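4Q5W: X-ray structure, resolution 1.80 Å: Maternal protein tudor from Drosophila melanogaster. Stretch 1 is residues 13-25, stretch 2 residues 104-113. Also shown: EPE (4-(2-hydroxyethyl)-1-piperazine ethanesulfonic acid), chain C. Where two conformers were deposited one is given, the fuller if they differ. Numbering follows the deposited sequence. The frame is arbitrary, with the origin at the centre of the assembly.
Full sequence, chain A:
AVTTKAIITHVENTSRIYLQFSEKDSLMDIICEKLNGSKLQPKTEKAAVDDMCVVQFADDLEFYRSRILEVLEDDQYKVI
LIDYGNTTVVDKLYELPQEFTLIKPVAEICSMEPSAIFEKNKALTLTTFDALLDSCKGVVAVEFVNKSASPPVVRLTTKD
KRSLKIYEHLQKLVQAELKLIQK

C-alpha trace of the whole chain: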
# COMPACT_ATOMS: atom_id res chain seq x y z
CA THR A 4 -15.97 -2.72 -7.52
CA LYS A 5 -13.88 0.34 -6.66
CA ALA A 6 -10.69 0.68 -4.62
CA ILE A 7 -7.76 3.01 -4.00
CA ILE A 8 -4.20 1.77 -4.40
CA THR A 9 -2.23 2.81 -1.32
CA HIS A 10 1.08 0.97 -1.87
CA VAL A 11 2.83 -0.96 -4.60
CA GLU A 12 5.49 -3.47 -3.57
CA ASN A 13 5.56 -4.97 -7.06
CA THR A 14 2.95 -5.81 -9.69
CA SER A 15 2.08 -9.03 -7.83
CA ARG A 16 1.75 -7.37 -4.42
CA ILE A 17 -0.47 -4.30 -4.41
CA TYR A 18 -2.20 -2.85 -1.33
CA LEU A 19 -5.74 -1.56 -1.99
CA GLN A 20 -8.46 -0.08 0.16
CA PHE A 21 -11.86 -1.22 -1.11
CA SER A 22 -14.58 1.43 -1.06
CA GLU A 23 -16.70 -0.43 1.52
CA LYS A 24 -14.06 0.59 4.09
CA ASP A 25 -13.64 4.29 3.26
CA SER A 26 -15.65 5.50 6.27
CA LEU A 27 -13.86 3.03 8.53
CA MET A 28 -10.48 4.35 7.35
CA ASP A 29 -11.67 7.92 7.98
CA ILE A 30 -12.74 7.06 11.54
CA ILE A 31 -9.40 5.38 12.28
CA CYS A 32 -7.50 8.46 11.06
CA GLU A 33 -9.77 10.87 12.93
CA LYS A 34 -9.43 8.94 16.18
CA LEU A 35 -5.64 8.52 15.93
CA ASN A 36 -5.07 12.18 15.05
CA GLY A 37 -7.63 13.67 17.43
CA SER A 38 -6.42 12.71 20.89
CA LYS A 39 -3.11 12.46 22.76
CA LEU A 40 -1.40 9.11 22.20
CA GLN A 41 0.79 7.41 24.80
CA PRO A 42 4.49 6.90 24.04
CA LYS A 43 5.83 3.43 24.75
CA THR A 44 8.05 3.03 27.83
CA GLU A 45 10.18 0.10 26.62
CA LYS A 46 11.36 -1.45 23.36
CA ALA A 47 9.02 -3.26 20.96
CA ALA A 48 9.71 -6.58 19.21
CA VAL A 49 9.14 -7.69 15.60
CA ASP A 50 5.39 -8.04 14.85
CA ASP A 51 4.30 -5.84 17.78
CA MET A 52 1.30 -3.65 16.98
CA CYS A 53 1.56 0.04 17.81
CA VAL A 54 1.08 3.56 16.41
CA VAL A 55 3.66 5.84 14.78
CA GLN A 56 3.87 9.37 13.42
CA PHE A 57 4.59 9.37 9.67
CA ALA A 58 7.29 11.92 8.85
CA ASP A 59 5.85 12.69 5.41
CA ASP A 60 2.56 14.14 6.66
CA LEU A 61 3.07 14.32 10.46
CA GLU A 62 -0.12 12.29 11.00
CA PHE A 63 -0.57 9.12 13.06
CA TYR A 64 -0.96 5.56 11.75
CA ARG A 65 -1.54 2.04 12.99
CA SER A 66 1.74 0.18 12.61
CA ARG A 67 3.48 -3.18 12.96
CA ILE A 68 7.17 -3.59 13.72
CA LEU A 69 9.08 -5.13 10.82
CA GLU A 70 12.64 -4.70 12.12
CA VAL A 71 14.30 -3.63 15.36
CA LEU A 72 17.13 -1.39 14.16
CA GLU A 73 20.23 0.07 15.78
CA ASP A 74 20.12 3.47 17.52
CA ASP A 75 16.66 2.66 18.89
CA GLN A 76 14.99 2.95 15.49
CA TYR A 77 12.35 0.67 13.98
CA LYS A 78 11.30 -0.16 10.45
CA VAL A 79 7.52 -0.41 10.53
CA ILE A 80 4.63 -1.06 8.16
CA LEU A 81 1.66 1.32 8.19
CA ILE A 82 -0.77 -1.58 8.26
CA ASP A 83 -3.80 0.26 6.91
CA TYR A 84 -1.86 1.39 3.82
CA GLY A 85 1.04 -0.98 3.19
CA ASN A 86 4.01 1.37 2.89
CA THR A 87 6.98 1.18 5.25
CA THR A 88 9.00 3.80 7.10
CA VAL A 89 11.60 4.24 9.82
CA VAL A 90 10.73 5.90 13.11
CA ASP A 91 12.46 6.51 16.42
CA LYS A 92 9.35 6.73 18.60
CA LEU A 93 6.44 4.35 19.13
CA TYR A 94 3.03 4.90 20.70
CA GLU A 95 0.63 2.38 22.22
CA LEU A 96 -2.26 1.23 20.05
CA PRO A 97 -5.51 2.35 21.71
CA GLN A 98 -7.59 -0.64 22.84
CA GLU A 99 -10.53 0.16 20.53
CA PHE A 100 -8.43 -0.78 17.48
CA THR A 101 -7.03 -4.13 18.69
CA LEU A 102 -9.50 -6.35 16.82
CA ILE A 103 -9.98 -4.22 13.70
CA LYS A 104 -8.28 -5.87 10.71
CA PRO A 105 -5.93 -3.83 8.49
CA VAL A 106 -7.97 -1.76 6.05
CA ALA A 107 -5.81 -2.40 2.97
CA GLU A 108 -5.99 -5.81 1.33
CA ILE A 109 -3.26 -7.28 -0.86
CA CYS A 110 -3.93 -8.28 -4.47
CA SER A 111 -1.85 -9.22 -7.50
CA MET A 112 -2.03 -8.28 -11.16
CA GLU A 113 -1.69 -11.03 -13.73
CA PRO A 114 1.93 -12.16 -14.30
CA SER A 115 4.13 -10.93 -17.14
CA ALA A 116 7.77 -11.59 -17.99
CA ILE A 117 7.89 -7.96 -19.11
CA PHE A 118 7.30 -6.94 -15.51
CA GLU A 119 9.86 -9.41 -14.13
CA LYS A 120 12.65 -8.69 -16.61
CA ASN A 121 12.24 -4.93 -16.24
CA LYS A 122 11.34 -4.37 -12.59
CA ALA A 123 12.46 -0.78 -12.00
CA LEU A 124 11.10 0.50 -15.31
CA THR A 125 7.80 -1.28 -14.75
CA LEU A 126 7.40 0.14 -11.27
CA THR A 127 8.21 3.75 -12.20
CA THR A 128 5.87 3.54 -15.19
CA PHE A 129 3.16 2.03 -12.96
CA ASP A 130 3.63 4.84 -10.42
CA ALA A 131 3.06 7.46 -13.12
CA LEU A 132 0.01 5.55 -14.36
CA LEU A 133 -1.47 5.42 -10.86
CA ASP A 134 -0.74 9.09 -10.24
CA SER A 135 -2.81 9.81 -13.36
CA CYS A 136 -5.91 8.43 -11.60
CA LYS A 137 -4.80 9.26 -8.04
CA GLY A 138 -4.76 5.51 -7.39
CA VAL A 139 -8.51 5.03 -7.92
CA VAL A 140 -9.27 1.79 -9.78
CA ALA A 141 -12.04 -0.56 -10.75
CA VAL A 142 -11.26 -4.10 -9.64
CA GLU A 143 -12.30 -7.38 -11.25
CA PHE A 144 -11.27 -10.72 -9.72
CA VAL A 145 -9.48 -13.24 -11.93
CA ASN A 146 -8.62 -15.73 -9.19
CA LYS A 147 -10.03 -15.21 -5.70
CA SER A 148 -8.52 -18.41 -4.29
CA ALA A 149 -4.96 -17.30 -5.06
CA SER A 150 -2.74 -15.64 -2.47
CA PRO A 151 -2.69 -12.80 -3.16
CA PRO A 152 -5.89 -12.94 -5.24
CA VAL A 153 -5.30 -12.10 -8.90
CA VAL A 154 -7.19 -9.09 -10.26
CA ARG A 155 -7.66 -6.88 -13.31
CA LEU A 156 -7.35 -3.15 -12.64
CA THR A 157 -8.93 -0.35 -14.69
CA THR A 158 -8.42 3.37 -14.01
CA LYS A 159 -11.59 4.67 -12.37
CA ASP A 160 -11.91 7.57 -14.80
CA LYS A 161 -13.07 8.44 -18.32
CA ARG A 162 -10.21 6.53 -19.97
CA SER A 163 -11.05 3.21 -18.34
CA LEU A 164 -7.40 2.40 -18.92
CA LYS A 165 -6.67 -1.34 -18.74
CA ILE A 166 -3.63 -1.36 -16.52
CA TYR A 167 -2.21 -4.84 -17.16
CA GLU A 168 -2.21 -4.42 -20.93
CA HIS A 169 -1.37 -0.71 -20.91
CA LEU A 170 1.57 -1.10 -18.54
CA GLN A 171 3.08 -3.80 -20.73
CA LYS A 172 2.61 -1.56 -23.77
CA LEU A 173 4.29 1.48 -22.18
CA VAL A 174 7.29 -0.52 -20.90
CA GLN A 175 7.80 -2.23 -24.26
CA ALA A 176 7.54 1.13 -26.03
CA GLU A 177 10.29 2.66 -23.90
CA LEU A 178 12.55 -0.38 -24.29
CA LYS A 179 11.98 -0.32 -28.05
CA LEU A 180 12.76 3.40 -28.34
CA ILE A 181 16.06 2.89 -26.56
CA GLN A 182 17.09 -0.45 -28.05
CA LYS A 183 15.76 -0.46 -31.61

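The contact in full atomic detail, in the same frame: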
# COMPACT_ATOMS: atom_id res chain seq x y z
N ASN A 13 5.25 -4.62 -5.68
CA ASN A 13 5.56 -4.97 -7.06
C ASN A 13 4.23 -5.26 -7.73
O ASN A 13 3.18 -5.11 -7.10
CB ASN A 13 6.50 -6.18 -7.13
CG ASN A 13 5.97 -7.38 -6.36
OD1 ASN A 13 4.95 -7.98 -6.72
ND2 ASN A 13 6.68 -7.75 -5.30
N THR A 14 4.23 -5.67 -9.00
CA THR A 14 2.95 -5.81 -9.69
C THR A 14 2.12 -6.98 -9.15
O THR A 14 0.91 -7.05 -9.39
CB THR A 14 3.10 -5.91 -11.23
OG1 THR A 14 3.86 -7.08 -11.57
CG2 THR A 14 3.81 -4.68 -11.78
N SER A 15 2.77 -7.87 -8.40
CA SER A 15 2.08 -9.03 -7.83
C SER A 15 1.75 -8.85 -6.35
O SER A 15 1.24 -9.78 -5.71
CB SER A 15 2.91 -10.30 -8.03
OG SER A 15 2.96 -10.63 -9.41
N ARG A 16 2.02 -7.66 -5.83
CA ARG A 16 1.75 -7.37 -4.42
C ARG A 16 1.36 -5.91 -4.27
O ARG A 16 2.20 -5.03 -4.06
CB ARG A 16 2.97 -7.72 -3.55
CG ARG A 16 2.72 -7.61 -2.05
CD ARG A 16 3.89 -8.17 -1.27
NE ARG A 16 3.81 -7.86 0.16
CZ ARG A 16 3.31 -8.67 1.08
NH1 ARG A 16 3.28 -8.30 2.35
NH2 ARG A 16 2.82 -9.85 0.72
N ILE A 17 0.06 -5.65 -4.40
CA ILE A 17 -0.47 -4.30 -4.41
C ILE A 17 -1.47 -4.16 -3.28
O ILE A 17 -2.40 -4.96 -3.18
CB ILE A 17 -1.18 -4.02 -5.75
CG1 ILE A 17 -0.22 -4.21 -6.92
CG2 ILE A 17 -1.77 -2.61 -5.79
CD1 ILE A 17 -0.91 -4.10 -8.27
N TYR A 18 -1.27 -3.16 -2.42
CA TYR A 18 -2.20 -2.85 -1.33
C TYR A 18 -3.33 -1.94 -1.81
O TYR A 18 -3.06 -0.88 -2.37
CB TYR A 18 -1.45 -2.14 -0.19
CG TYR A 18 -0.53 -3.05 0.59
CD1 TYR A 18 0.74 -3.37 0.12
CD2 TYR A 18 -0.92 -3.57 1.81
CE1 TYR A 18 1.59 -4.19 0.84
CE2 TYR A 18 -0.08 -4.40 2.54
CZ TYR A 18 1.17 -4.70 2.05
OH TYR A 18 2.01 -5.53 2.78
N LEU A 19 -4.58 -2.35 -1.58
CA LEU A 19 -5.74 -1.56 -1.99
C LEU A 19 -6.73 -1.42 -0.86
O LEU A 19 -6.97 -2.38 -0.12
CB LEU A 19 -6.51 -2.24 -3.14
CG LEU A 19 -5.93 -2.29 -4.54
CD1 LEU A 19 -4.87 -3.33 -4.55
CD2 LEU A 19 -7.00 -2.62 -5.56
N GLN A 20 -7.36 -0.26 -0.77
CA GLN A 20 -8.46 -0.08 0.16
C GLN A 20 -9.76 -0.09 -0.61
O GLN A 20 -10.02 0.80 -1.42
CB GLN A 20 -8.31 1.24 0.91
CG GLN A 20 -7.04 1.30 1.75
CD GLN A 20 -6.87 2.64 2.42
OE1 GLN A 20 -7.58 3.60 2.11
NE2 GLN A 20 -5.95 2.71 3.38
N PHE A 21 -10.59 -1.11 -0.39
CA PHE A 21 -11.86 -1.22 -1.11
C PHE A 21 -12.87 -0.23 -0.55
O PHE A 21 -12.85 0.07 0.65
CB PHE A 21 -12.37 -2.65 -1.07
CG PHE A 21 -11.62 -3.56 -1.99
CD1 PHE A 21 -10.50 -4.24 -1.55
CD2 PHE A 21 -12.01 -3.70 -3.31
CE1 PHE A 21 -9.78 -5.06 -2.40
CE2 PHE A 21 -11.29 -4.53 -4.18
CZ PHE A 21 -10.18 -5.21 -3.72
N SER A 22 -13.73 0.28 -1.42
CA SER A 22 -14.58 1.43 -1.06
C SER A 22 -15.50 1.19 0.13
O SER A 22 -15.85 2.13 0.83
CB SER A 22 -15.39 1.93 -2.28
OG SER A 22 -16.42 1.02 -2.66
N GLU A 23 -15.86 -0.07 0.37
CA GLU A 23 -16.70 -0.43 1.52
C GLU A 23 -16.10 0.05 2.84
O GLU A 23 -16.82 0.28 3.81
CB GLU A 23 -16.92 -1.95 1.60
CG GLU A 23 -15.64 -2.71 1.96
CD GLU A 23 -15.85 -4.19 2.29
OE1 GLU A 23 -16.99 -4.70 2.14
OE2 GLU A 23 -14.85 -4.84 2.69
N LYS A 24 -14.77 0.21 2.87
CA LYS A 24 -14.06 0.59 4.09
C LYS A 24 -13.63 2.05 4.18
O LYS A 24 -12.88 2.43 5.09
CB LYS A 24 -12.82 -0.29 4.26
CG LYS A 24 -13.12 -1.72 4.70
CD LYS A 24 -11.81 -2.45 4.94
CE LYS A 24 -12.01 -3.87 5.46
NZ LYS A 24 -10.68 -4.56 5.53
N ASP A 25 -14.08 2.89 3.24
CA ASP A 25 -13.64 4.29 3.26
C ASP A 25 -14.00 5.03 4.55
O ASP A 25 -13.18 5.78 5.09
CB ASP A 25 -14.21 5.06 2.07
CG ASP A 25 -13.59 4.66 0.76
OD1 ASP A 25 -12.51 4.02 0.77
OD2 ASP A 25 -14.19 4.99 -0.28
N LYS A 104 -9.24 -5.43 11.71
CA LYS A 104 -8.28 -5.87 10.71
C LYS A 104 -7.68 -4.69 9.92
O LYS A 104 -8.29 -3.62 9.85
CB LYS A 104 -8.92 -6.87 9.74
CG LYS A 104 -9.50 -8.12 10.37
CD LYS A 104 -8.42 -9.04 10.92
CE LYS A 104 -9.04 -10.31 11.48
NZ LYS A 104 -8.46 -10.71 12.79
N PRO A 105 -6.48 -4.88 9.35
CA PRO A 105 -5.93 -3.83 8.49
C PRO A 105 -6.91 -3.50 7.37
O PRO A 105 -7.55 -4.39 6.81
CB PRO A 105 -4.68 -4.49 7.89
CG PRO A 105 -4.31 -5.56 8.83
CD PRO A 105 -5.60 -6.06 9.41
N VAL A 106 -7.01 -2.22 7.05
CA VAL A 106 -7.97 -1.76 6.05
C VAL A 106 -7.57 -2.25 4.66
O VAL A 106 -8.35 -2.93 3.98
CB VAL A 106 -8.08 -0.24 6.09
CG1 VAL A 106 -8.91 0.29 4.91
CG2 VAL A 106 -8.70 0.20 7.42
N ALA A 107 -6.34 -1.95 4.26
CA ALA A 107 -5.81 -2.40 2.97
C ALA A 107 -5.75 -3.92 2.83
O ALA A 107 -5.38 -4.63 3.77
CB ALA A 107 -4.42 -1.82 2.72
N GLU A 108 -6.12 -4.40 1.65
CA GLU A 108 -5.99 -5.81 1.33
C GLU A 108 -4.96 -5.94 0.22
O GLU A 108 -4.78 -5.01 -0.57
CB GLU A 108 -7.33 -6.39 0.87
CG GLU A 108 -8.40 -6.31 1.93
CD GLU A 108 -9.79 -6.65 1.42
OE1 GLU A 108 -10.77 -6.26 2.08
OE2 GLU A 108 -9.90 -7.30 0.35
N ILE A 109 -4.27 -7.07 0.16
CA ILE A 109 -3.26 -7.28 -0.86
C ILE A 109 -3.81 -8.07 -2.05
O ILE A 109 -4.46 -9.11 -1.88
CB ILE A 109 -2.05 -8.03 -0.31
CG1 ILE A 109 -1.45 -7.27 0.88
CG2 ILE A 109 -1.00 -8.24 -1.39
CD1 ILE A 109 -0.35 -8.04 1.60
N CYS A 110 -3.56 -7.57 -3.25
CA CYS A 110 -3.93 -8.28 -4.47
C CYS A 110 -2.76 -8.30 -5.44
O CYS A 110 -1.76 -7.61 -5.23
CB CYS A 110 -5.12 -7.61 -5.14
SG CYS A 110 -6.58 -7.60 -4.09
N SER A 111 -2.90 -9.09 -6.50
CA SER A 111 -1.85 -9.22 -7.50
C SER A 111 -2.41 -9.00 -8.90
O SER A 111 -3.49 -9.48 -9.20
CB SER A 111 -1.26 -10.63 -7.42
OG SER A 111 -0.37 -10.88 -8.51
N MET A 112 -1.67 -8.30 -9.75
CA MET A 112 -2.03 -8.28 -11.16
C MET A 112 -1.63 -9.62 -11.75
O MET A 112 -0.92 -10.41 -11.12
CB MET A 112 -1.31 -7.14 -11.90
CG MET A 112 -1.47 -5.79 -11.23
SD MET A 112 -0.58 -4.48 -12.10
CE MET A 112 -1.66 -4.39 -13.51
N GLU A 113 -2.12 -9.88 -12.95
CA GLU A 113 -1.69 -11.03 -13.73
C GLU A 113 -0.17 -10.96 -13.94
O GLU A 113 0.41 -9.87 -13.88
CB GLU A 113 -2.45 -11.04 -15.06
CG GLU A 113 -3.95 -11.25 -14.87
CD GLU A 113 -4.75 -10.81 -16.08
OE1 GLU A 113 -4.97 -9.58 -16.22
OE2 GLU A 113 -5.16 -11.68 -16.87
N1 EPE C . -14.21 -6.90 -1.59
C2 EPE C . -14.12 -7.00 -0.12
C3 EPE C . -13.58 -8.39 0.25
N4 EPE C . -12.47 -8.83 -0.58
C5 EPE C . -12.49 -8.46 -1.98
C6 EPE C . -12.86 -7.00 -2.13
C7 EPE C . -11.66 -9.96 -0.17
C8 EPE C . -10.68 -10.44 -1.25
O8 EPE C . -9.61 -9.53 -1.41
C9 EPE C . -14.87 -5.69 -2.10
C10 EPE C . -15.88 -5.16 -1.10
S EPE C . -16.67 -3.65 -1.71
O1S EPE C . -15.84 -2.52 -1.26
O2S EPE C . -16.80 -3.66 -3.15
O3S EPE C . -18.01 -3.54 -1.14
O HOH W 1 2.33 -9.09 -11.91
O HOH W 2 -10.01 -2.81 1.76
O HOH W 3 -10.45 -3.38 8.25

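Strand 16-21 pairs antiparallel with the strand through Glu-108, Ile-109 and Cys-110, and the backbone evidence is direct. Ile-17 N donates to Cys-110 O at 2.8 Å and Cys-110 N returns to Ile-17 O at 2.9 Å; two residues on, Leu-19 N reaches Glu-108 O at 2.9 Å and Glu-108 N reaches Leu-19 O at 2.8 Å. N-H...O angles of 160-170° make all four nearly linear. Between these rings lies the non-hydrogen-bonded pair Tyr-18 and Ile-109, where Ile-109 CG1 sits 3.9 Å from the centroid of the Tyr-18 ring, 21° off its normal, a CH-pi contact. Ile-17, Leu-19, Glu-108 and Cys-110 point to the other face.

Beyond the ladder, Met-112 N donates to Thr-14 O (2.9 Å), while Ile-17 CD1 packs on Met-112 CG at 3.5 Å. Water continues the bonding at both ends: one molecule joins Thr-14 OG1, Ser-15 OG and Glu-113 O, another accepts from Phe-21 N and donates to Val-106 O.

Val-106 O also accepts from Lys-24 NZ at 3.2 Å; the bond from Lys-24 NZ to Pro-105 O, 3.4 Å, is weak. Lys-24 NZ forms a long salt bridge with Glu-108 OE1 (3.8 Å), whereas Glu-108 OE2 accepts from O8 of the buffer molecule EPE (2.9 Å).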